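Local coordinates for chromosome partition protein Smc (Pyrococcus furiosus, PDB 3NWC), which is probably required for chromosome condensation and partitioning, and through its hinge domain forms homodimers and binds DNA, at residues Tyr37-Leu40 with Ala41-Ile44; Gly60-Ala63 with Asp64-Val67. All blocks are in the same frame, centred on the assembly; numbering follows the deposited sequence.

Contact 1: residues Tyr37-Leu40 with Ala41-Ile44; sequences YGTL and AELI
T39 and E42 clasp each other in a capping box where a strand runs directly into a short, weakly bonded helix. In one direction the backbone N of T39 donates to OE1 of E42 at 3.0 Å, reaching the carboxylate from above its plane. In the other, the N of E42 gives a weak bond to T39 OG1 (3.3 Å) and a shorter one to T39 O (2.9 Å). The T39 hydroxyl can face the helix start because OG1 lies between the backbone N and the carbonyl carbon (chi1 64°), and the E42 chain, extended beyond CG, passes across it, with CG 3.1 Å from OG1. G38 has phi 129°, a conformation that suits glycine, and its CA comes close to E42 OE1.

The backbone turn is closed by L40 O, which accepts from L43 N at 2.9 Å and, weakly, from I44 N. These bonds close a short helical turn.

L43 folds back over the strand end and packs against carbonyl oxygens, its CG 3.2 Å from T39 O and its CD1 branch near G38 O. Apolar contacts are fewer: L40 CD2 meets I44 CD1 at 3.9 Å, and Y37 CB lies more loosely against L43 CD1.

The strand 36-39 is an outermost strand, within this chain, of the three-stranded mixed sheet, antiparallel to 66-68, and L40 and I44 pack on V124 of helix 121-128, while L43 touches V67.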
loop_
_atom_site.group_PDB
_atom_site.type_symbol
_atom_site.label_atom_id
_atom_site.label_comp_id
_atom_site.label_asym_id
_atom_site.label_seq_id
_atom_site.Cartn_x
_atom_site.Cartn_y
_atom_site.Cartn_z
ATOM N N TYR A 37 13.254 -10.815 -11.866
ATOM C CA TYR A 37 12.504 -10.747 -13.114
ATOM C C TYR A 37 12.065 -9.329 -13.500
ATOM O O TYR A 37 11.992 -9.000 -14.683
ATOM C CB TYR A 37 11.335 -11.737 -13.085
ATOM C CG TYR A 37 11.802 -13.158 -12.839
ATOM C CD1 TYR A 37 12.404 -13.895 -13.851
ATOM C CD2 TYR A 37 11.674 -13.749 -11.588
ATOM C CE1 TYR A 37 12.845 -15.192 -13.630
ATOM C CE2 TYR A 37 12.111 -15.048 -11.358
ATOM C CZ TYR A 37 12.699 -15.762 -12.381
ATOM O OH TYR A 37 13.139 -17.049 -12.160
ATOM N N GLY A 38 11.811 -8.489 -12.503
ATOM C CA GLY A 38 11.379 -7.122 -12.735
ATOM C C GLY A 38 10.138 -6.790 -11.930
ATOM O O GLY A 38 9.661 -7.613 -11.162
ATOM N N THR A 39 9.621 -5.576 -12.102
ATOM C CA THR A 39 8.404 -5.164 -11.418
ATOM C C THR A 39 7.172 -5.720 -12.119
ATOM O O THR A 39 7.209 -5.990 -13.316
ATOM C CB THR A 39 8.284 -3.631 -11.390
ATOM O OG1 THR A 39 8.165 -3.142 -12.731
ATOM C CG2 THR A 39 9.519 -3.002 -10.742
ATOM N N LEU A 40 6.078 -5.877 -11.383
ATOM C CA LEU A 40 4.828 -6.306 -11.987
ATOM C C LEU A 40 4.394 -5.349 -13.090
ATOM O O LEU A 40 3.829 -5.773 -14.085
ATOM C CB LEU A 40 3.721 -6.444 -10.935
ATOM C CG LEU A 40 3.781 -7.728 -10.122
ATOM C CD1 LEU A 40 2.675 -7.758 -9.055
ATOM C CD2 LEU A 40 3.640 -8.900 -11.088
ATOM N N ALA A 41 4.657 -4.060 -12.900
ATOM C CA ALA A 41 4.347 -3.074 -13.935
ATOM C C ALA A 41 5.054 -3.381 -15.252
ATOM O O ALA A 41 4.548 -3.038 -16.323
ATOM C CB ALA A 41 4.686 -1.664 -13.458
ATOM N N GLU A 42 6.216 -4.026 -15.189
ATOM C CA GLU A 42 6.964 -4.325 -16.404
ATOM C C GLU A 42 6.538 -5.657 -16.987
ATOM O O GLU A 42 6.904 -5.995 -18.113
ATOM C CB GLU A 42 8.468 -4.360 -16.123
ATOM C CG GLU A 42 9.033 -3.031 -15.654
ATOM C CD GLU A 42 10.443 -3.140 -15.116
ATOM O OE1 GLU A 42 10.799 -4.191 -14.538
ATOM O OE2 GLU A 42 11.202 -2.163 -15.272
ATOM N N LEU A 43 5.752 -6.411 -16.221
ATOM C CA LEU A 43 5.505 -7.805 -16.557
ATOM C C LEU A 43 4.057 -8.093 -16.946
ATOM O O LEU A 43 3.732 -9.199 -17.389
ATOM C CB LEU A 43 5.912 -8.695 -15.372
ATOM C CG LEU A 43 7.391 -8.681 -14.987
ATOM C CD1 LEU A 43 7.640 -9.412 -13.661
ATOM C CD2 LEU A 43 8.223 -9.286 -16.108
ATOM N N ILE A 44 3.185 -7.103 -16.770
ATOM C CA ILE A 44 1.757 -7.283 -17.013
ATOM C C ILE A 44 1.324 -6.339 -18.123
ATOM O O ILE A 44 1.711 -5.175 -18.129
ATOM C CB ILE A 44 0.945 -6.957 -15.737
ATOM C CG1 ILE A 44 1.280 -7.963 -14.636
ATOM C CG2 ILE A 44 -0.552 -6.940 -16.028
ATOM C CD1 ILE A 44 0.631 -7.657 -13.280
#

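Contact 2: residues Gly60-Ala63 with Asp64-Val67; sequences GNRA and DNVV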
loop_
_atom_site.group_PDB
_atom_site.type_symbol
_atom_site.label_atom_id
_atom_site.label_comp_id
_atom_site.label_asym_id
_atom_site.label_seq_id
_atom_site.Cartn_x
_atom_site.Cartn_y
_atom_site.Cartn_z
ATOM N N GLY A 60 -2.438 -1.032 -7.908
ATOM C CA GLY A 60 -1.954 -0.036 -6.958
ATOM C C GLY A 60 -0.447 -0.133 -6.781
ATOM O O GLY A 60 0.293 -0.242 -7.765
ATOM N N ASN A 61 0.010 -0.108 -5.533
ATOM C CA ASN A 61 1.444 -0.146 -5.248
ATOM C C ASN A 61 2.097 -1.455 -5.645
ATOM O O ASN A 61 3.316 -1.539 -5.777
ATOM C CB ASN A 61 1.715 0.108 -3.764
ATOM C CG ASN A 61 1.567 1.555 -3.391
ATOM O OD1 ASN A 61 1.574 2.432 -4.255
ATOM N ND2 ASN A 61 1.441 1.823 -2.097
ATOM N N ARG A 62 1.297 -2.490 -5.834
ATOM C CA ARG A 62 1.857 -3.777 -6.207
ATOM C C ARG A 62 2.574 -3.669 -7.541
ATOM O O ARG A 62 3.483 -4.425 -7.825
ATOM C CB ARG A 62 0.770 -4.853 -6.262
ATOM C CG ARG A 62 0.143 -5.144 -4.913
ATOM C CD ARG A 62 1.209 -5.333 -3.866
ATOM N NE ARG A 62 0.636 -5.668 -2.571
ATOM C CZ ARG A 62 1.348 -6.045 -1.518
ATOM N NH1 ARG A 62 2.672 -6.149 -1.605
ATOM N NH2 ARG A 62 0.729 -6.331 -0.382
ATOM N N ALA A 63 2.162 -2.706 -8.360
ATOM C CA ALA A 63 2.820 -2.483 -9.643
ATOM C C ALA A 63 4.331 -2.293 -9.476
ATOM O O ALA A 63 5.104 -2.645 -10.361
ATOM C CB ALA A 63 2.208 -1.278 -10.354
ATOM N N ASP A 64 4.752 -1.756 -8.333
ATOM C CA ASP A 64 6.171 -1.489 -8.080
ATOM C C ASP A 64 6.896 -2.650 -7.389
ATOM O O ASP A 64 8.108 -2.593 -7.176
ATOM C CB ASP A 64 6.340 -0.237 -7.206
ATOM C CG ASP A 64 5.575 0.960 -7.736
ATOM O OD1 ASP A 64 5.607 1.213 -8.960
ATOM O OD2 ASP A 64 4.941 1.654 -6.914
ATOM N N ASN A 65 6.160 -3.696 -7.025
ATOM C CA ASN A 65 6.776 -4.867 -6.401
ATOM C C ASN A 65 7.655 -5.609 -7.405
ATOM O O ASN A 65 7.320 -5.678 -8.581
ATOM C CB ASN A 65 5.711 -5.852 -5.909
ATOM C CG ASN A 65 4.951 -5.374 -4.680
ATOM O OD1 ASN A 65 4.182 -6.148 -4.099
ATOM N ND2 ASN A 65 5.127 -4.120 -4.296
ATOM N N VAL A 66 8.772 -6.166 -6.934
ATOM C CA VAL A 66 9.751 -6.812 -7.804
ATOM C C VAL A 66 9.633 -8.312 -7.662
ATOM O O VAL A 66 9.756 -8.839 -6.564
ATOM C CB VAL A 66 11.198 -6.419 -7.428
ATOM C CG1 VAL A 66 12.197 -7.161 -8.322
ATOM C CG2 VAL A 66 11.409 -4.905 -7.557
ATOM N N VAL A 67 9.372 -8.986 -8.778
ATOM C CA VAL A 67 9.228 -10.444 -8.795
ATOM C C VAL A 67 10.613 -11.096 -8.846
ATOM O O VAL A 67 11.425 -10.762 -9.707
ATOM C CB VAL A 67 8.411 -10.890 -10.021
ATOM C CG1 VAL A 67 8.279 -12.430 -10.073
ATOM C CG2 VAL A 67 7.024 -10.264 -9.997
#
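A 3-10 turn links helix 52-59 to strand 66-68 of the hinge domain, and residues 60-65 supply its bonds. G60 leaves the helix with a positive phi, which favours glycine. The chain then winds through successive i to i+3 bonds: after A63 N to G60 O come D64 N to N61 O and N65 N to R62 O, the last two both 2.9 Å long. In each of these two the donor stands above the plane of the accepting carbonyl.

A side-chain bond spans the same three-residue interval. R62 is modelled in two conformers, and the side-chain geometry that follows is that of one of them. NH1 of R62 donates to OD1 of N65 at 2.9 Å and nearly straight (161°), lying in the carbonyl plane on a lone pair of the amide oxygen. That oxygen in turn sits at the edge of the guanidinium, close to its plane, yet the amide and guanidinium planes are almost perpendicular, 87° apart. In this conformer R62 gets there by bending at chi2 (-48°), which brings CD to 3.1 Å from the same OD1. N65 CB lies 3.3 Å from R62 O, so this residue meets R62 through both backbone and side chain. The other end of the guanidinium is taken by the second subunit: NH2 of R62 forms a salt bridge with E158 of that chain. The amide probably helps to orient an arginine that also bonds across the dimer interface.

The D64 carboxylate lies alongside the turn, OD2 near N61 O, and OD1 makes a long, weak ion pair with R17. Beyond the turn, V66 pairs with T90 and L92 of strand 89-93, V67 packs on A123 of helix 121-128, and R62 lies against F126 and A127 of that helix.

How the contacts relate
Both contacts are tight local turns at the same end of the three-stranded sheet, with centres about 8 Å apart. Contact 1 leads out of strand 36-39 into a helix, whereas contact 2 leads from a helix into strand 66-68, its antiparallel neighbour. Backbone pairing of Y37 and G38 with V67 joins them, and T39 CB packs against the carbonyl oxygens of A63 and N65. Each is partly buried, but contact 2 lies nearer the chain centre. Their polar chemistry also differs: in contact 1 a threonine hydroxyl and a glutamate carboxylate each accept one backbone N-H, the former weakly, within one subunit, while contact 2 uses an arginine, amide-bound in one conformer, that reaches the second subunit.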